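Local coordinates for 2-Cys peroxiredoxin (PDB 2H01), which probably reduces hydrogen peroxide and organic hydroperoxides as a thiol-specific peroxidase that draws its electrons from thioredoxin, at residues P48-L58 with L87-H97. Numbering follows the deposited sequence.
Sequences PSEIIALDKAL and LSQGGIGNIKH
The loop 87-97 runs along one side of helix 49-56, the backbones closest where the CA atoms of D55 and I95 are 6.1 Å apart. One hydrogen bond links the segments: K96 N donates to D55 OD1 at 2.7 Å, nearly straight (170°) but reaching the oxygen from above the carboxylate plane. D55 suits this place because its short side chain, with CG anti to the backbone N (chi1 -170°), carries the acceptor off the helix to a loop amide. The same OD1 lies at the edge of the H97 ring, 3.1 Å from CD2, and the I95 side chain packs against CG of the carboxylate. I95 CD1 lies over one face of the imidazole, displaced toward the rim, 3.8 Å above the plane. Farther toward the helix start, beta-branching puts the CG2 methyls of I51 and I92 close to their backbones, where they meet at 4.0 Å; I92 CG2 also touches P48 CG, while I52 and L87 touch through terminal methyls. The forked end of L58 reaches two residues, CD1 against H97 CB and CD2 against K96 CB. W82 of helix 76-83 touches both I51 and I92. In this thioredoxin-like fold, apolar packing and one carboxylate-to-amide hydrogen bond thus join the helix following C47, the predicted peroxidatic cysteine, to the loop entering strand 98-101; if D55 is ionised, its charge may favour a positive imidazole, though OD1 faces CD2 and not a ring nitrogen.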
loop_
_atom_site.group_PDB
_atom_site.type_symbol
_atom_site.label_atom_id
_atom_site.label_comp_id
_atom_site.label_asym_id
_atom_site.label_seq_id
_atom_site.Cartn_x
_atom_site.Cartn_y
_atom_site.Cartn_z
ATOM N N PRO A 48 -11.067 10.844 -0.388
ATOM C CA PRO A 48 -10.017 9.823 -0.388
ATOM C C PRO A 48 -8.784 10.329 -1.114
ATOM O O PRO A 48 -8.407 9.790 -2.149
ATOM C CB PRO A 48 -10.677 8.673 -1.129
ATOM C CG PRO A 48 -11.464 9.408 -2.206
ATOM C CD PRO A 48 -12.065 10.586 -1.446
ATOM N N SER A 49 -8.144 11.355 -0.573
ATOM C CA SER A 49 -6.980 11.919 -1.241
ATOM C C SER A 49 -5.821 10.931 -1.404
ATOM O O SER A 49 -5.023 11.078 -2.317
ATOM C CB SER A 49 -6.496 13.184 -0.514
ATOM O OG SER A 49 -5.870 12.872 0.719
ATOM N N GLU A 50 -5.724 9.924 -0.540
ATOM C CA GLU A 50 -4.627 8.974 -0.667
ATOM C C GLU A 50 -4.866 7.998 -1.809
ATOM O O GLU A 50 -3.954 7.719 -2.592
ATOM C CB GLU A 50 -4.385 8.206 0.646
ATOM C CG GLU A 50 -5.604 8.054 1.539
ATOM C CD GLU A 50 -5.909 9.316 2.341
ATOM O OE1 GLU A 50 -4.994 9.826 3.026
ATOM O OE2 GLU A 50 -7.065 9.788 2.294
ATOM N N ILE A 51 -6.067 7.462 -1.939
ATOM C CA ILE A 51 -6.328 6.552 -3.035
ATOM C C ILE A 51 -6.197 7.250 -4.383
ATOM O O ILE A 51 -5.534 6.764 -5.284
ATOM C CB ILE A 51 -7.707 5.899 -2.917
ATOM C CG1 ILE A 51 -7.787 5.026 -1.664
ATOM C CG2 ILE A 51 -8.017 5.121 -4.165
ATOM C CD1 ILE A 51 -9.164 4.648 -1.248
ATOM N N ILE A 52 -6.633 8.132 -4.651
ATOM C CA ILE A 52 -6.521 9.068 -5.764
ATOM C C ILE A 52 -5.137 9.706 -5.813
ATOM O O ILE A 52 -4.514 9.794 -6.880
ATOM C CB ILE A 52 -7.604 10.161 -5.661
ATOM C CG1 ILE A 52 -8.974 9.532 -5.397
ATOM C CG2 ILE A 52 -7.633 11.002 -6.927
ATOM C CD1 ILE A 52 -10.033 10.529 -4.984
ATOM N N ALA A 53 -4.689 10.172 -5.101
ATOM C CA ALA A 53 -3.322 10.648 -5.322
ATOM C C ALA A 53 -2.432 9.504 -5.827
ATOM O O ALA A 53 -1.604 9.705 -6.710
ATOM C CB ALA A 53 -2.751 11.221 -4.043
ATOM N N LEU A 54 -2.602 8.309 -5.264
ATOM C CA LEU A 54 -1.799 7.165 -5.686
ATOM C C LEU A 54 -2.179 6.679 -7.081
ATOM O O LEU A 54 -1.304 6.464 -7.930
ATOM C CB LEU A 54 -1.933 6.004 -4.692
ATOM C CG LEU A 54 -1.390 6.242 -3.283
ATOM C CD1 LEU A 54 -1.702 5.038 -2.412
ATOM C CD2 LEU A 54 0.117 6.496 -3.335
ATOM N N ASP A 55 -3.479 6.507 -7.322
ATOM C CA ASP A 55 -3.930 6.029 -8.625
ATOM C C ASP A 55 -3.532 6.987 -9.742
ATOM O O ASP A 55 -3.230 6.559 -10.861
ATOM C CB ASP A 55 -5.442 5.830 -8.661
ATOM C CG ASP A 55 -5.887 5.099 -9.916
ATOM O OD1 ASP A 55 -5.514 3.916 -10.078
ATOM O OD2 ASP A 55 -6.592 5.700 -10.751
ATOM N N LYS A 56 -3.552 8.282 -9.440
ATOM C CA LYS A 56 -3.168 9.276 -10.433
ATOM C C LYS A 56 -1.679 9.141 -10.751
ATOM O O LYS A 56 -1.227 9.568 -11.798
ATOM C CB LYS A 56 -3.470 10.691 -9.933
ATOM C CG LYS A 56 -4.838 11.210 -10.358
ATOM C CD LYS A 56 -5.124 12.544 -9.669
ATOM C CE LYS A 56 -6.509 13.065 -10.013
ATOM N NZ LYS A 56 -6.894 14.178 -9.098
ATOM N N ALA A 57 -0.923 8.537 -9.841
ATOM C CA ALA A 57 0.507 8.353 -10.051
ATOM C C ALA A 57 0.850 6.894 -10.389
ATOM O O ALA A 57 2.012 6.509 -10.380
ATOM C CB ALA A 57 1.259 8.788 -8.812
ATOM N N LEU A 58 -0.159 6.091 -10.700
ATOM C CA LEU A 58 0.074 4.687 -11.006
ATOM C C LEU A 58 1.254 4.427 -11.933
ATOM O O LEU A 58 2.123 3.615 -11.620
ATOM C CB LEU A 58 -1.174 4.043 -11.607
ATOM C CG LEU A 58 -1.051 2.530 -11.818
ATOM C CD1 LEU A 58 -0.814 1.834 -10.478
ATOM C CD2 LEU A 58 -2.314 2.002 -12.468
ATOM N N LEU A 87 -16.646 10.431 -8.811
ATOM C CA LEU A 87 -16.010 11.355 -7.886
ATOM C C LEU A 87 -17.008 12.431 -7.469
ATOM O O LEU A 87 -17.063 12.834 -6.305
ATOM C CB LEU A 87 -14.814 12.035 -8.556
ATOM C CG LEU A 87 -13.559 11.221 -8.859
ATOM C CD1 LEU A 87 -12.532 12.119 -9.539
ATOM C CD2 LEU A 87 -12.991 10.657 -7.567
ATOM N N SER A 88 -17.852 12.811 -8.417
ATOM C CA SER A 88 -18.803 13.884 -8.237
ATOM C C SER A 88 -19.779 13.516 -7.149
ATOM O O SER A 88 -20.397 14.378 -6.542
ATOM C CB SER A 88 -19.540 14.141 -9.541
ATOM O OG SER A 88 -19.016 13.325 -10.566
ATOM N N GLN A 89 -19.916 12.221 -6.904
ATOM C CA GLN A 89 -20.866 11.757 -5.908
ATOM C C GLN A 89 -20.255 11.031 -4.711
ATOM O O GLN A 89 -20.896 10.171 -4.128
ATOM C CB GLN A 89 -22.000 10.958 -6.555
ATOM C CG GLN A 89 -23.088 11.839 -7.109
ATOM C CD GLN A 89 -23.855 11.219 -8.254
ATOM O OE1 GLN A 89 -24.678 11.880 -8.877
ATOM N NE2 GLN A 89 -23.600 9.953 -8.526
ATOM N N GLY A 90 -19.029 11.399 -4.342
ATOM C CA GLY A 90 -18.348 10.780 -3.222
ATOM C C GLY A 90 -17.636 9.464 -3.458
ATOM O O GLY A 90 -17.141 8.870 -2.505
ATOM N N GLY A 91 -17.571 8.998 -4.700
ATOM C CA GLY A 91 -16.895 7.735 -4.957
ATOM C C GLY A 91 -15.425 7.900 -5.287
ATOM O O GLY A 91 -14.911 9.018 -5.242
ATOM N N ILE A 92 -14.761 6.801 -5.633
ATOM C CA ILE A 92 -13.380 6.856 -6.094
ATOM C C ILE A 92 -13.290 6.704 -7.577
ATOM O O ILE A 92 -12.228 6.837 -8.142
ATOM C CB ILE A 92 -12.513 5.786 -5.431
ATOM C CG1 ILE A 92 -13.338 4.552 -5.124
ATOM C CG2 ILE A 92 -11.839 6.324 -4.202
ATOM C CD1 ILE A 92 -12.614 3.278 -5.317
ATOM N N GLY A 93 -14.413 6.392 -8.198
ATOM C CA GLY A 93 -14.455 6.118 -9.615
ATOM C C GLY A 93 -13.643 4.905 -9.975
ATOM O O GLY A 93 -13.384 4.043 -9.148
ATOM N N ASN A 94 -13.217 4.860 -11.222
ATOM C CA ASN A 94 -12.606 3.670 -11.778
ATOM C C ASN A 94 -11.087 3.589 -11.617
ATOM O O ASN A 94 -10.365 3.588 -12.597
ATOM C CB ASN A 94 -12.977 3.539 -13.237
ATOM C CG ASN A 94 -12.905 2.143 -13.711
ATOM O OD1 ASN A 94 -12.905 1.891 -14.902
ATOM N ND2 ASN A 94 -12.834 1.211 -12.786
ATOM N N ILE A 95 -10.613 3.518 -10.382
ATOM C CA ILE A 95 -9.189 3.390 -10.140
ATOM C C ILE A 95 -8.629 2.105 -10.718
ATOM O O ILE A 95 -9.317 1.104 -10.861
ATOM C CB ILE A 95 -8.856 3.497 -8.654
ATOM C CG1 ILE A 95 -9.412 2.292 -7.888
ATOM C CG2 ILE A 95 -9.340 4.787 -8.105
ATOM C CD1 ILE A 95 -8.621 1.921 -6.695
ATOM N N LYS A 96 -7.364 2.150 -11.068
ATOM C CA LYS A 96 -6.830 1.163 -11.965
ATOM C C LYS A 96 -5.909 0.171 -11.258
ATOM O O LYS A 96 -5.397 -0.760 -11.858
ATOM C CB LYS A 96 -6.195 1.836 -13.167
ATOM C CG LYS A 96 -7.213 2.288 -14.183
ATOM C CD LYS A 96 -8.128 1.140 -14.578
ATOM C CE LYS A 96 -9.429 1.605 -15.231
ATOM N NZ LYS A 96 -9.281 2.261 -16.544
ATOM N N HIS A 97 -5.751 0.356 -9.956
ATOM C CA HIS A 97 -4.925 -0.554 -9.161
ATOM C C HIS A 97 -5.847 -1.329 -8.209
ATOM O O HIS A 97 -6.970 -0.907 -7.952
ATOM C CB HIS A 97 -3.838 0.212 -8.392
ATOM C CG HIS A 97 -4.357 1.165 -7.361
ATOM N ND1 HIS A 97 -4.620 0.786 -6.063
ATOM C CD2 HIS A 97 -4.598 2.497 -7.420
ATOM C CE1 HIS A 97 -4.993 1.844 -5.363
ATOM N NE2 HIS A 97 -4.986 2.894 -6.164
#